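Local coordinates for glutathione S-transferase family protein (Pseudomonas putida, PDB 3LXZ) that probably catalyses the conjugation of reduced glutathione to a wide range of hydrophobic electrophiles, at residues V10-Y14 and E102-R106; L93-E98 and L154-F159; C108-F113 and A168-V173. All blocks are in the same frame, centred on the assembly; numbering follows the deposited sequence.

Contact 1. Residues V10-Y14 and E102-R106; sequences VSNYY and ELPAR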
ATOM      1  N   VAL A  10       8.800  18.223  -7.077  1.00 17.62           N
ATOM      2  CA  VAL A  10       8.386  18.542  -5.713  1.00 18.18           C
ATOM      3  C   VAL A  10       7.754  17.269  -5.085  1.00 18.75           C
ATOM      4  O   VAL A  10       7.649  17.176  -3.846  1.00 19.94           O
ATOM      5  CB  VAL A  10       7.441  19.767  -5.666  1.00 18.82           C
ATOM      6  CG1 VAL A  10       6.956  20.086  -4.222  1.00 20.31           C
ATOM      7  CG2 VAL A  10       8.131  21.018  -6.266  1.00 18.37           C
ATOM      8  N   SER A  11       7.378  16.286  -5.923  1.00 18.01           N
ATOM      9  CA  SER A  11       6.698  15.071  -5.413  1.00 17.23           C
ATOM     10  C   SER A  11       7.683  14.112  -4.750  1.00 17.46           C
ATOM     11  O   SER A  11       8.618  13.635  -5.400  1.00 15.91           O
ATOM     12  CB  SER A  11       5.958  14.317  -6.522  1.00 17.15           C
ATOM     13  OG  SER A  11       5.631  13.011  -6.033  1.00 16.71           O
ATOM     14  N   ASN A  12       7.459  13.814  -3.470  1.00 16.70           N
ATOM     15  CA  ASN A  12       8.293  12.837  -2.773  1.00 16.97           C
ATOM     16  C   ASN A  12       8.280  11.436  -3.412  1.00 16.45           C
ATOM     17  O   ASN A  12       9.341  10.830  -3.598  1.00 16.86           O
ATOM     18  CB  ASN A  12       7.978  12.804  -1.271  1.00 16.48           C
ATOM     19  CG  ASN A  12       6.559  12.288  -0.957  1.00 19.39           C
ATOM     20  OD1 ASN A  12       5.617  12.477  -1.728  1.00 18.58           O
ATOM     21  ND2 ASN A  12       6.423  11.641   0.197  1.00 18.69           N
ATOM     22  N   TYR A  13       7.103  10.954  -3.816  1.00 16.41           N
ATOM     23  CA  TYR A  13       7.015   9.640  -4.470  1.00 16.24           C
ATOM     24  C   TYR A  13       7.766   9.645  -5.817  1.00 15.90           C
ATOM     25  O   TYR A  13       8.380   8.661  -6.189  1.00 15.90           O
ATOM     26  CB  TYR A  13       5.544   9.284  -4.701  1.00 16.21           C
ATOM     27  CG  TYR A  13       4.799   8.813  -3.468  1.00 15.40           C
ATOM     28  CD1 TYR A  13       4.970   7.521  -2.971  1.00 17.01           C
ATOM     29  CD2 TYR A  13       3.886   9.660  -2.814  1.00 19.39           C
ATOM     30  CE1 TYR A  13       4.274   7.084  -1.846  1.00 17.94           C
ATOM     31  CE2 TYR A  13       3.175   9.234  -1.689  1.00 17.29           C
ATOM     32  CZ  TYR A  13       3.370   7.955  -1.215  1.00 18.05           C
ATOM     33  OH  TYR A  13       2.684   7.532  -0.099  1.00 18.84           O
ATOM     34  N   TYR A  14       7.740  10.770  -6.529  1.00 15.42           N
ATOM     35  CA  TYR A  14       8.505  10.899  -7.782  1.00 15.29           C
ATOM     36  C   TYR A  14       9.999  10.823  -7.452  1.00 14.63           C
ATOM     37  O   TYR A  14      10.759  10.121  -8.137  1.00 13.90           O
ATOM     38  CB  TYR A  14       8.163  12.229  -8.457  1.00 15.27           C
ATOM     39  CG  TYR A  14       8.952  12.598  -9.725  1.00 15.55           C
ATOM     40  CD1 TYR A  14       8.544  12.143 -10.981  1.00 14.93           C
ATOM     41  CD2 TYR A  14      10.046  13.476  -9.663  1.00 19.00           C
ATOM     42  CE1 TYR A  14       9.216  12.553 -12.167  1.00 16.96           C
ATOM     43  CE2 TYR A  14      10.749  13.885 -10.852  1.00 16.57           C
ATOM     44  CZ  TYR A  14      10.335  13.412 -12.071  1.00 18.03           C
ATOM     45  OH  TYR A  14      11.016  13.797 -13.211  1.00 18.60           O
ATOM     46  N   GLU A 102       3.929   7.783   5.678  1.00 13.48           N
ATOM     47  CA  GLU A 102       3.691   8.738   4.594  1.00 14.37           C
ATOM     48  C   GLU A 102       2.212   9.178   4.436  1.00 14.54           C
ATOM     49  O   GLU A 102       1.922  10.368   4.412  1.00 14.94           O
ATOM     50  CB  GLU A 102       4.260   8.219   3.280  1.00 13.85           C
ATOM     51  CG  GLU A 102       4.639   9.411   2.285  1.00 17.86           C
ATOM     52  CD  GLU A 102       3.467  10.170   1.657  1.00 18.73           C
ATOM     53  OE1 GLU A 102       2.389   9.565   1.385  1.00 20.98           O
ATOM     54  OE2 GLU A 102       3.650  11.385   1.379  1.00 17.28           O
ATOM     55  N   LEU A 103       1.287   8.215   4.341  1.00 15.27           N
ATOM     56  CA  LEU A 103      -0.123   8.543   4.152  1.00 15.42           C
ATOM     57  C   LEU A 103      -0.712   9.334   5.308  1.00 15.75           C
ATOM     58  O   LEU A 103      -1.360  10.358   5.068  1.00 16.70           O
ATOM     59  CB  LEU A 103      -0.987   7.316   3.832  1.00 15.23           C
ATOM     60  CG  LEU A 103      -0.631   6.604   2.496  1.00 16.76           C
ATOM     61  CD1 LEU A 103      -1.685   5.525   2.253  1.00 19.48           C
ATOM     62  CD2 LEU A 103      -0.538   7.576   1.325  1.00 17.73           C
ATOM     63  N   PRO A 104      -0.466   8.917   6.560  1.00 16.63           N
ATOM     64  CA  PRO A 104      -1.010   9.804   7.593  1.00 16.56           C
ATOM     65  C   PRO A 104      -0.397  11.212   7.597  1.00 16.38           C
ATOM     66  O   PRO A 104      -1.114  12.184   7.834  1.00 17.23           O
ATOM     67  CB  PRO A 104      -0.714   9.089   8.908  1.00 16.40           C
ATOM     68  CG  PRO A 104       0.109   7.943   8.599  1.00 18.53           C
ATOM     69  CD  PRO A 104       0.171   7.711   7.122  1.00 15.68           C
ATOM     70  N   ALA A 105       0.906  11.342   7.394  1.00 15.97           N
ATOM     71  CA  ALA A 105       1.498  12.683   7.288  1.00 17.15           C
ATOM     72  C   ALA A 105       0.867  13.505   6.166  1.00 17.45           C
ATOM     73  O   ALA A 105       0.622  14.720   6.337  1.00 16.61           O
ATOM     74  CB  ALA A 105       2.997  12.610   7.111  1.00 18.28           C
ATOM     75  N   ARG A 106       0.603  12.839   5.033  1.00 17.31           N
ATOM     76  CA  ARG A 106       0.023  13.454   3.838  1.00 17.69           C
ATOM     77  C   ARG A 106      -1.323  14.140   4.158  1.00 18.36           C
ATOM     78  O   ARG A 106      -1.645  15.173   3.560  1.00 17.50           O
ATOM     79  CB  ARG A 106      -0.086  12.436   2.702  1.00 17.35           C
ATOM     80  CG  ARG A 106      -0.712  12.922   1.369  1.00 16.93           C
ATOM     81  CD  ARG A 106      -0.459  11.885   0.242  1.00 19.76           C
ATOM     82  NE  ARG A 106       0.954  11.894  -0.184  1.00 20.38           N
ATOM     83  CZ  ARG A 106       1.464  12.784  -1.040  1.00 20.47           C
ATOM     84  NH1 ARG A 106       2.752  12.761  -1.365  1.00 20.76           N
ATOM     85  NH2 ARG A 106       0.677  13.721  -1.577  1.00 21.01           N
TER
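Tyr-13 carries CG beside its backbone N, anti to the carbonyl carbon (chi1 -77°), and from there its phenol reaches Glu-102, whose chain bends at chi2 to turn the carboxylate back to meet it. Asn-12 tucks CG between its backbone N and carbonyl carbon and brings its amide to the other oxygen of the same group. Tyr-13 OH donates to Glu-102 OE1 over only 2.5 Å, while Asn-12 ND2 reaches Glu-102 OE2 at 3.0 Å with an N-H...O angle of 155°. Both donors approach from above the carboxylate plane. The syn lone pair of Glu-102 OE1 goes instead to Arg-106 NE, 3.2 Å away in a salt bridge between consecutive turns of the helix, with that oxygen lying in the guanidinium plane. The two bonds from Asn-12 and Tyr-13 join the first helix of the thioredoxin-like N-terminal domain to the end of helix 84-106 in the helical C-terminal domain, at the glutathione site: Ser-11 and Arg-106 both bind glutathione. Ser-11 OG also caps helix 12-23, accepting from Tyr-14 N at 3.1 Å. Arg-106 NH1 lies 3.6 Å from Tyr-13 CE2 at the ring edge, and 2.9 Å from Asn-12 OD1. Two outside partners hold the polar pair further: Tyr-109 OH hydrogen-bonds Glu-102 OE2, and Phe-161 O hydrogen-bonds Asn-12 ND2.

Contact 2. Residues L93-E98 and L154-F159; sequences LLKEIE and LADLMF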
ATOM      1  N   LEU A  93       8.858  -3.548   5.164  1.00 13.92           N
ATOM      2  CA  LEU A  93       9.266  -2.238   5.652  1.00 15.06           C
ATOM      3  C   LEU A  93       8.870  -1.048   4.754  1.00 14.14           C
ATOM      4  O   LEU A  93       8.365  -0.013   5.249  1.00 14.10           O
ATOM      5  CB  LEU A  93      10.795  -2.246   5.905  1.00 15.28           C
ATOM      6  CG  LEU A  93      11.173  -3.049   7.165  1.00 18.04           C
ATOM      7  CD1 LEU A  93      12.667  -3.453   7.137  1.00 16.49           C
ATOM      8  CD2 LEU A  93      10.878  -2.299   8.465  1.00 17.06           C
ATOM      9  N   LEU A  94       9.081  -1.180   3.443  1.00 13.86           N
ATOM     10  CA  LEU A  94       8.646  -0.140   2.511  1.00 14.38           C
ATOM     11  C   LEU A  94       7.130   0.125   2.643  1.00 14.88           C
ATOM     12  O   LEU A  94       6.694   1.284   2.727  1.00 15.52           O
ATOM     13  CB  LEU A  94       8.986  -0.511   1.062  1.00 14.39           C
ATOM     14  CG  LEU A  94       8.716   0.564  -0.018  1.00 16.70           C
ATOM     15  CD1 LEU A  94       9.611   0.233  -1.191  1.00 16.12           C
ATOM     16  CD2 LEU A  94       7.233   0.566  -0.525  1.00 16.01           C
ATOM     17  N   LYS A  95       6.343  -0.946   2.674  1.00 14.34           N
ATOM     18  CA  LYS A  95       4.881  -0.833   2.821  1.00 15.13           C
ATOM     19  C   LYS A  95       4.485  -0.158   4.135  1.00 14.78           C
ATOM     20  O   LYS A  95       3.542   0.673   4.167  1.00 15.55           O
ATOM     21  CB  LYS A  95       4.203  -2.205   2.787  1.00 15.00           C
ATOM     22  CG  LYS A  95       2.692  -2.117   2.567  1.00 15.73           C
ATOM     23  CD  LYS A  95       2.069  -3.476   2.393  1.00 20.27           C
ATOM     24  CE  LYS A  95       0.498  -3.355   2.229  1.00 20.12           C
ATOM     25  NZ  LYS A  95       0.189  -3.083   0.803  1.00 24.68           N
ATOM     26  N   GLU A  96       5.156  -0.531   5.213  1.00 14.97           N
ATOM     27  CA  GLU A  96       4.849   0.066   6.513  1.00 15.15           C
ATOM     28  C   GLU A  96       5.126   1.560   6.514  1.00 15.35           C
ATOM     29  O   GLU A  96       4.382   2.344   7.105  1.00 15.73           O
ATOM     30  CB  GLU A  96       5.624  -0.600   7.658  1.00 15.06           C
ATOM     31  CG  GLU A  96       5.096  -1.993   7.944  1.00 16.74           C
ATOM     32  CD  GLU A  96       6.008  -2.908   8.744  1.00 20.87           C
ATOM     33  OE1 GLU A  96       7.251  -2.669   8.939  1.00 20.62           O
ATOM     34  OE2 GLU A  96       5.423  -3.919   9.180  1.00 22.28           O
ATOM     35  N   ILE A  97       6.235   1.963   5.910  1.00 15.12           N
ATOM     36  CA  ILE A  97       6.559   3.378   5.893  1.00 15.16           C
ATOM     37  C   ILE A  97       5.513   4.122   5.073  1.00 14.50           C
ATOM     38  O   ILE A  97       4.994   5.153   5.491  1.00 14.78           O
ATOM     39  CB  ILE A  97       7.999   3.654   5.406  1.00 14.56           C
ATOM     40  CG1 ILE A  97       9.012   3.078   6.382  1.00 14.45           C
ATOM     41  CG2 ILE A  97       8.215   5.155   5.310  1.00 15.60           C
ATOM     42  CD1 ILE A  97      10.423   2.877   5.719  1.00 18.13           C
ATOM     43  N   GLU A  98       5.161   3.567   3.924  1.00 15.29           N
ATOM     44  CA  GLU A  98       4.133   4.164   3.086  1.00 15.88           C
ATOM     45  C   GLU A  98       2.792   4.294   3.804  1.00 15.59           C
ATOM     46  O   GLU A  98       2.278   5.393   3.902  1.00 15.28           O
ATOM     47  CB  GLU A  98       3.977   3.407   1.752  1.00 15.31           C
ATOM     48  CG  GLU A  98       2.907   3.998   0.815  1.00 16.71           C
ATOM     49  CD  GLU A  98       2.840   3.278  -0.519  1.00 21.36           C
ATOM     50  OE1 GLU A  98       3.761   2.476  -0.829  1.00 19.42           O
ATOM     51  OE2 GLU A  98       1.846   3.507  -1.260  1.00 23.49           O
ATOM     52  N   LEU A 154      15.361  -0.570  -1.553  1.00 15.83           N
ATOM     53  CA  LEU A 154      14.149   0.183  -1.814  1.00 15.45           C
ATOM     54  C   LEU A 154      13.508   0.808  -0.584  1.00 15.53           C
ATOM     55  O   LEU A 154      12.971   1.923  -0.644  1.00 16.45           O
ATOM     56  CB  LEU A 154      13.109  -0.714  -2.517  1.00 16.11           C
ATOM     57  CG  LEU A 154      13.612  -1.433  -3.774  1.00 13.79           C
ATOM     58  CD1 LEU A 154      12.504  -2.353  -4.344  1.00 17.59           C
ATOM     59  CD2 LEU A 154      14.115  -0.473  -4.854  1.00 16.79           C
ATOM     60  N   ALA A 155      13.522   0.093   0.522  1.00 15.69           N
ATOM     61  CA  ALA A 155      12.907   0.655   1.716  1.00 15.70           C
ATOM     62  C   ALA A 155      13.573   1.947   2.177  1.00 17.12           C
ATOM     63  O   ALA A 155      12.895   2.790   2.780  1.00 16.71           O
ATOM     64  CB  ALA A 155      12.878  -0.370   2.851  1.00 15.61           C
ATOM     65  N   ASP A 156      14.871   2.124   1.881  1.00 16.34           N
ATOM     66  CA  ASP A 156      15.554   3.372   2.254  1.00 16.55           C
ATOM     67  C   ASP A 156      15.096   4.566   1.443  1.00 16.55           C
ATOM     68  O   ASP A 156      15.178   5.684   1.920  1.00 16.89           O
ATOM     69  CB  ASP A 156      17.065   3.200   2.128  1.00 16.98           C
ATOM     70  CG  ASP A 156      17.582   2.173   3.080  1.00 16.32           C
ATOM     71  OD1 ASP A 156      17.502   2.445   4.319  1.00 16.03           O
ATOM     72  OD2 ASP A 156      18.023   1.103   2.619  1.00 17.24           O
ATOM     73  N   LEU A 157      14.680   4.320   0.189  1.00 15.91           N
ATOM     74  CA  LEU A 157      14.090   5.347  -0.644  1.00 16.53           C
ATOM     75  C   LEU A 157      12.757   5.829  -0.067  1.00 16.16           C
ATOM     76  O   LEU A 157      12.534   7.036   0.066  1.00 16.49           O
ATOM     77  CB  LEU A 157      13.951   4.877  -2.105  1.00 16.77           C
ATOM     78  CG  LEU A 157      15.183   4.173  -2.728  1.00 17.64           C
ATOM     79  CD1 LEU A 157      14.910   3.720  -4.187  1.00 16.98           C
ATOM     80  CD2 LEU A 157      16.440   5.052  -2.626  1.00 19.88           C
HETATM   81  N   MSE A 158      11.863   4.905   0.293  1.00 16.00           N
HETATM   82  CA  MSE A 158      10.603   5.324   0.920  1.00 16.32           C
HETATM   83  C   MSE A 158      10.881   6.012   2.263  1.00 15.73           C
HETATM   84  O   MSE A 158      10.236   7.010   2.600  1.00 15.94           O
HETATM   85  CB  MSE A 158       9.706   4.088   1.105  1.00 15.43           C
HETATM   86  CG  MSE A 158       8.381   4.308   1.789  1.00 19.36           C
HETATM   87 SE   MSE A 158       7.086   5.311   0.749  1.00 18.01          SE
HETATM   88  CE  MSE A 158       6.902   4.270  -0.901  1.00 18.81           C
ATOM     89  N   PHE A 159      11.826   5.494   3.032  1.00 15.39           N
ATOM     90  CA  PHE A 159      12.228   6.152   4.290  1.00 16.02           C
ATOM     91  C   PHE A 159      12.704   7.597   4.082  1.00 16.37           C
ATOM     92  O   PHE A 159      12.241   8.507   4.722  1.00 15.33           O
ATOM     93  CB  PHE A 159      13.343   5.350   4.953  1.00 15.77           C
ATOM     94  CG  PHE A 159      13.968   6.035   6.164  1.00 15.56           C
ATOM     95  CD1 PHE A 159      13.471   5.785   7.444  1.00 15.99           C
ATOM     96  CD2 PHE A 159      15.046   6.907   6.015  1.00 15.83           C
ATOM     97  CE1 PHE A 159      14.025   6.406   8.573  1.00 16.22           C
ATOM     98  CE2 PHE A 159      15.635   7.516   7.144  1.00 15.55           C
ATOM     99  CZ  PHE A 159      15.104   7.289   8.408  1.00 13.55           C
TER
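Met-158, a selenomethionine in this model, reaches across from helix 154-174 and runs past Leu-94, Ile-97 and Glu-98. Its CG lies 3.6 Å from Ile-97 CG2 and comes equally near the carbonyl oxygen of Leu-94; the selenium then sits against the CB of Glu-98. Because the chain leaves the helix with CG anti to the backbone N and then bends at both chi2 and chi3, the methyl turns in to meet Leu-94, with Met-158 CE 3.7 Å from Leu-94 CD2. The two side chains cross at about a right angle. One turn earlier the helices come closest through a small residue: the CA atoms of Leu-94 and Ala-155 are 4.4 Å apart, and Ala-155 CB lies 3.9 Å from Leu-94 N. Leu-94 CD1 packs on Leu-154 CB, and one turn on, Ile-97 CD1 reaches Phe-159 CB at 3.9 Å.

The helices run nearly parallel here, the segment axes 8.6 Å apart with 12° between their directions. Around them, Leu-137 of helix 120-140 touches both Ile-97 and Phe-159, within the helical bundle of the GST C-terminal domain, and Met-16 of helix 12-23 packs on Met-158 from the N-terminal domain. Phe-159 is also met by Ala-185, Leu-188 and Leu-189 of helix 183-193.

No hydrogen bond joins the two segments, so the match rests on shape and apolar packing. Glu-98 brings a charged group to this apolar surface, its OE1 lying 3.6 Å from Met-158 CE; the carboxylate pairs outside the two segments, with Lys-95 of the second subunit, which would probably help keep this buried acid ionised.

Contact 3. Residues C108-F113 and A168-V173; sequences CYAESF and AVGKKV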
ATOM      1  N   CYS A 108      -1.922  15.886   6.528  1.00 20.70           N
ATOM      2  CA  CYS A 108      -1.636  17.173   7.106  1.00 21.69           C
ATOM      3  C   CYS A 108      -0.763  18.063   6.245  1.00 21.91           C
ATOM      4  O   CYS A 108      -0.349  19.113   6.722  1.00 22.51           O
ATOM      5  CB  CYS A 108      -0.992  17.011   8.477  1.00 21.94           C
ATOM      6  SG  CYS A 108      -2.093  16.279   9.700  1.00 23.27           S
ATOM      7  N   TYR A 109      -0.467  17.668   4.996  1.00 21.77           N
ATOM      8  CA  TYR A 109       0.394  18.510   4.138  1.00 21.83           C
ATOM      9  C   TYR A 109      -0.276  19.846   3.798  1.00 23.10           C
ATOM     10  O   TYR A 109       0.412  20.857   3.605  1.00 23.58           O
ATOM     11  CB  TYR A 109       0.823  17.816   2.833  1.00 21.87           C
ATOM     12  CG  TYR A 109       1.762  16.611   2.965  1.00 21.06           C
ATOM     13  CD1 TYR A 109       2.436  16.317   4.154  1.00 18.50           C
ATOM     14  CD2 TYR A 109       1.990  15.791   1.862  1.00 20.13           C
ATOM     15  CE1 TYR A 109       3.285  15.197   4.241  1.00 20.26           C
ATOM     16  CE2 TYR A 109       2.851  14.687   1.926  1.00 22.76           C
ATOM     17  CZ  TYR A 109       3.498  14.391   3.115  1.00 20.48           C
ATOM     18  OH  TYR A 109       4.313  13.271   3.159  1.00 19.90           O
ATOM     19  N   ALA A 110      -1.613  19.851   3.752  1.00 23.49           N
ATOM     20  CA  ALA A 110      -2.346  21.097   3.551  1.00 24.89           C
ATOM     21  C   ALA A 110      -1.888  22.164   4.540  1.00 25.18           C
ATOM     22  O   ALA A 110      -1.643  23.295   4.147  1.00 26.06           O
ATOM     23  CB  ALA A 110      -3.846  20.872   3.637  1.00 24.26           C
ATOM     24  N   GLU A 111      -1.754  21.802   5.812  1.00 27.08           N
ATOM     25  CA  GLU A 111      -1.376  22.751   6.852  1.00 28.38           C
ATOM     26  C   GLU A 111       0.128  23.005   6.890  1.00 29.56           C
ATOM     27  O   GLU A 111       0.569  24.160   6.965  1.00 29.78           O
ATOM     28  CB  GLU A 111      -1.866  22.293   8.217  1.00 28.16           C
ATOM     29  CG  GLU A 111      -1.629  23.331   9.310  1.00 30.40           C
ATOM     30  CD  GLU A 111      -2.348  23.015  10.603  1.00 32.51           C
ATOM     31  OE1 GLU A 111      -1.785  23.328  11.666  1.00 33.25           O
ATOM     32  OE2 GLU A 111      -3.469  22.456  10.566  1.00 35.36           O
ATOM     33  N   SER A 112       0.916  21.937   6.823  1.00 30.09           N
ATOM     34  CA  SER A 112       2.357  22.060   7.030  1.00 31.34           C
ATOM     35  C   SER A 112       3.064  22.752   5.867  1.00 32.60           C
ATOM     36  O   SER A 112       4.074  23.449   6.067  1.00 32.68           O
ATOM     37  CB  SER A 112       2.965  20.692   7.279  1.00 30.92           C
ATOM     38  OG  SER A 112       2.710  19.857   6.170  1.00 30.43           O
ATOM     39  N   PHE A 113       2.543  22.563   4.659  1.00 34.22           N
ATOM     40  CA  PHE A 113       3.180  23.144   3.493  1.00 36.45           C
ATOM     41  C   PHE A 113       2.402  24.234   2.782  1.00 37.00           C
ATOM     42  O   PHE A 113       3.014  25.135   2.225  1.00 37.05           O
ATOM     43  CB  PHE A 113       3.719  22.057   2.558  1.00 36.76           C
ATOM     44  CG  PHE A 113       4.632  21.077   3.272  1.00 40.30           C
ATOM     45  CD1 PHE A 113       5.782  21.528   3.940  1.00 42.35           C
ATOM     46  CD2 PHE A 113       4.321  19.714   3.330  1.00 42.15           C
ATOM     47  CE1 PHE A 113       6.628  20.628   4.633  1.00 43.19           C
ATOM     48  CE2 PHE A 113       5.153  18.811   4.017  1.00 43.12           C
ATOM     49  CZ  PHE A 113       6.312  19.275   4.671  1.00 44.14           C
ATOM     50  N   ALA A 168       8.515  17.075   9.553  1.00 22.07           N
ATOM     51  CA  ALA A 168       8.059  18.461   9.378  1.00 22.64           C
ATOM     52  C   ALA A 168       6.618  18.617   9.841  1.00 23.35           C
ATOM     53  O   ALA A 168       6.315  19.559  10.592  1.00 23.82           O
ATOM     54  CB  ALA A 168       8.211  18.902   7.921  1.00 24.15           C
ATOM     55  N   VAL A 169       5.740  17.696   9.418  1.00 22.72           N
ATOM     56  CA  VAL A 169       4.357  17.669   9.896  1.00 22.80           C
ATOM     57  C   VAL A 169       4.370  17.590  11.404  1.00 23.12           C
ATOM     58  O   VAL A 169       3.642  18.337  12.066  1.00 23.65           O
ATOM     59  CB  VAL A 169       3.533  16.461   9.305  1.00 22.68           C
ATOM     60  CG1 VAL A 169       2.216  16.221  10.078  1.00 21.77           C
ATOM     61  CG2 VAL A 169       3.283  16.651   7.837  1.00 22.86           C
ATOM     62  N   GLY A 170       5.172  16.682  11.956  1.00 22.72           N
ATOM     63  CA  GLY A 170       5.260  16.559  13.413  1.00 25.04           C
ATOM     64  C   GLY A 170       5.565  17.898  14.084  1.00 25.65           C
ATOM     65  O   GLY A 170       4.827  18.354  14.967  1.00 26.20           O
ATOM     66  N   LYS A 171       6.650  18.534  13.664  1.00 26.57           N
ATOM     67  CA  LYS A 171       7.070  19.772  14.314  1.00 27.52           C
ATOM     68  C   LYS A 171       6.082  20.913  14.076  1.00 28.37           C
ATOM     69  O   LYS A 171       5.679  21.581  15.032  1.00 28.71           O
ATOM     70  CB  LYS A 171       8.489  20.156  13.909  1.00 27.07           C
ATOM     71  CG  LYS A 171       9.532  19.160  14.436  1.00 29.15           C
ATOM     72  CD  LYS A 171      10.891  19.322  13.752  1.00 31.51           C
ATOM     73  CE  LYS A 171      11.648  20.565  14.215  1.00 36.21           C
ATOM     74  NZ  LYS A 171      13.011  20.602  13.599  1.00 37.75           N
ATOM     75  N   LYS A 172       5.653  21.115  12.832  1.00 28.03           N
ATOM     76  CA  LYS A 172       4.830  22.279  12.508  1.00 29.22           C
ATOM     77  C   LYS A 172       3.368  22.151  12.932  1.00 28.83           C
ATOM     78  O   LYS A 172       2.764  23.133  13.395  1.00 29.10           O
ATOM     79  CB  LYS A 172       4.925  22.631  11.008  1.00 29.56           C
ATOM     80  CG  LYS A 172       6.332  23.037  10.555  1.00 34.07           C
ATOM     81  CD  LYS A 172       6.456  23.153   9.025  1.00 38.78           C
ATOM     82  CE  LYS A 172       6.183  24.585   8.509  1.00 41.74           C
ATOM     83  NZ  LYS A 172       7.334  25.543   8.692  1.00 45.16           N
ATOM     84  N   VAL A 173       2.797  20.955  12.761  1.00 28.48           N
ATOM     85  CA  VAL A 173       1.359  20.730  12.981  1.00 27.08           C
ATOM     86  C   VAL A 173       1.044  20.094  14.346  1.00 27.21           C
ATOM     87  O   VAL A 173       0.062  20.453  14.999  1.00 26.34           O
ATOM     88  CB  VAL A 173       0.745  19.847  11.840  1.00 27.39           C
ATOM     89  CG1 VAL A 173      -0.773  19.676  12.015  1.00 27.12           C
ATOM     90  CG2 VAL A 173       1.066  20.420  10.468  1.00 25.91           C
TER
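The short helix 109-114, which follows helix 84-106 in the GST C-terminal domain, rests here across the later part of helix 154-174, the two segments crossing at 72°. Val-169 sets its two methyls against the start of the short helix: CG1 meets CB of Cys-108, the N-cap residue, while CG2 comes to the edge of the Tyr-109 ring, 3.8 Å from CD1 and in the ring plane. The same methyl, Val-169 CG2, lies 3.7 Å from Ser-112 OG.

One turn on, Val-173 also packs on Ser-112, with CG2 3.7 Å from Ser-112 CB. Its CG1 faces the Glu-111 carboxylate, 3.8 Å from OE1. Glu-111 has CG anti to its backbone N (chi1 -174°) and stays extended, slanting across the valine to reach Lys-123 in a salt bridge and Val-118 N in a hydrogen bond, both through OE2. Cutting Glu-111 back to an alanine would probably leave Lys-123 without this acidic mate and Val-118 N without its acceptor, and uncover part of Val-173.

Ser-112 OG is also taken up within its own helix, hydrogen-bonding Cys-108 O over 3.2 Å from above the carbonyl plane, so that this oxygen takes both the OG and the backbone N of Ser-112. That hydroxyl oxygen also sits over one face of the Phe-113 ring, offset toward the rim. At the margin, Phe-113 CZ packs on Ala-168 CB at 3.8 Å, and the aliphatic CE of Lys-172 comes 3.4 Å from Ser-112 O. The steep crossing of a short helix over a long one here belongs to the all-helical C-terminal domain of the GST fold.

How the contacts relate
From the N terminus, contact 1 closes the first long loop, returning from helix 84-106 to the start of helix 12-23 after three of the four sheet strands and helix 63-73, and it joins the two domains. Contact 2 opens on helix 84-106 before contact 1 has closed, so the two cross; they meet where Tyr-13 packs on Glu-98 and Met-158. Contact 3 opens just after contact 1 closes and crosses contact 2, both ending on helix 154-174 with their centres about 20 Å apart and no direct touch. Contacts 1 and 3 touch where Ala-105 O packs on Val-169 CG2. Helix 154-174 is thus the shared partner of helix 84-106 and of helix 109-114.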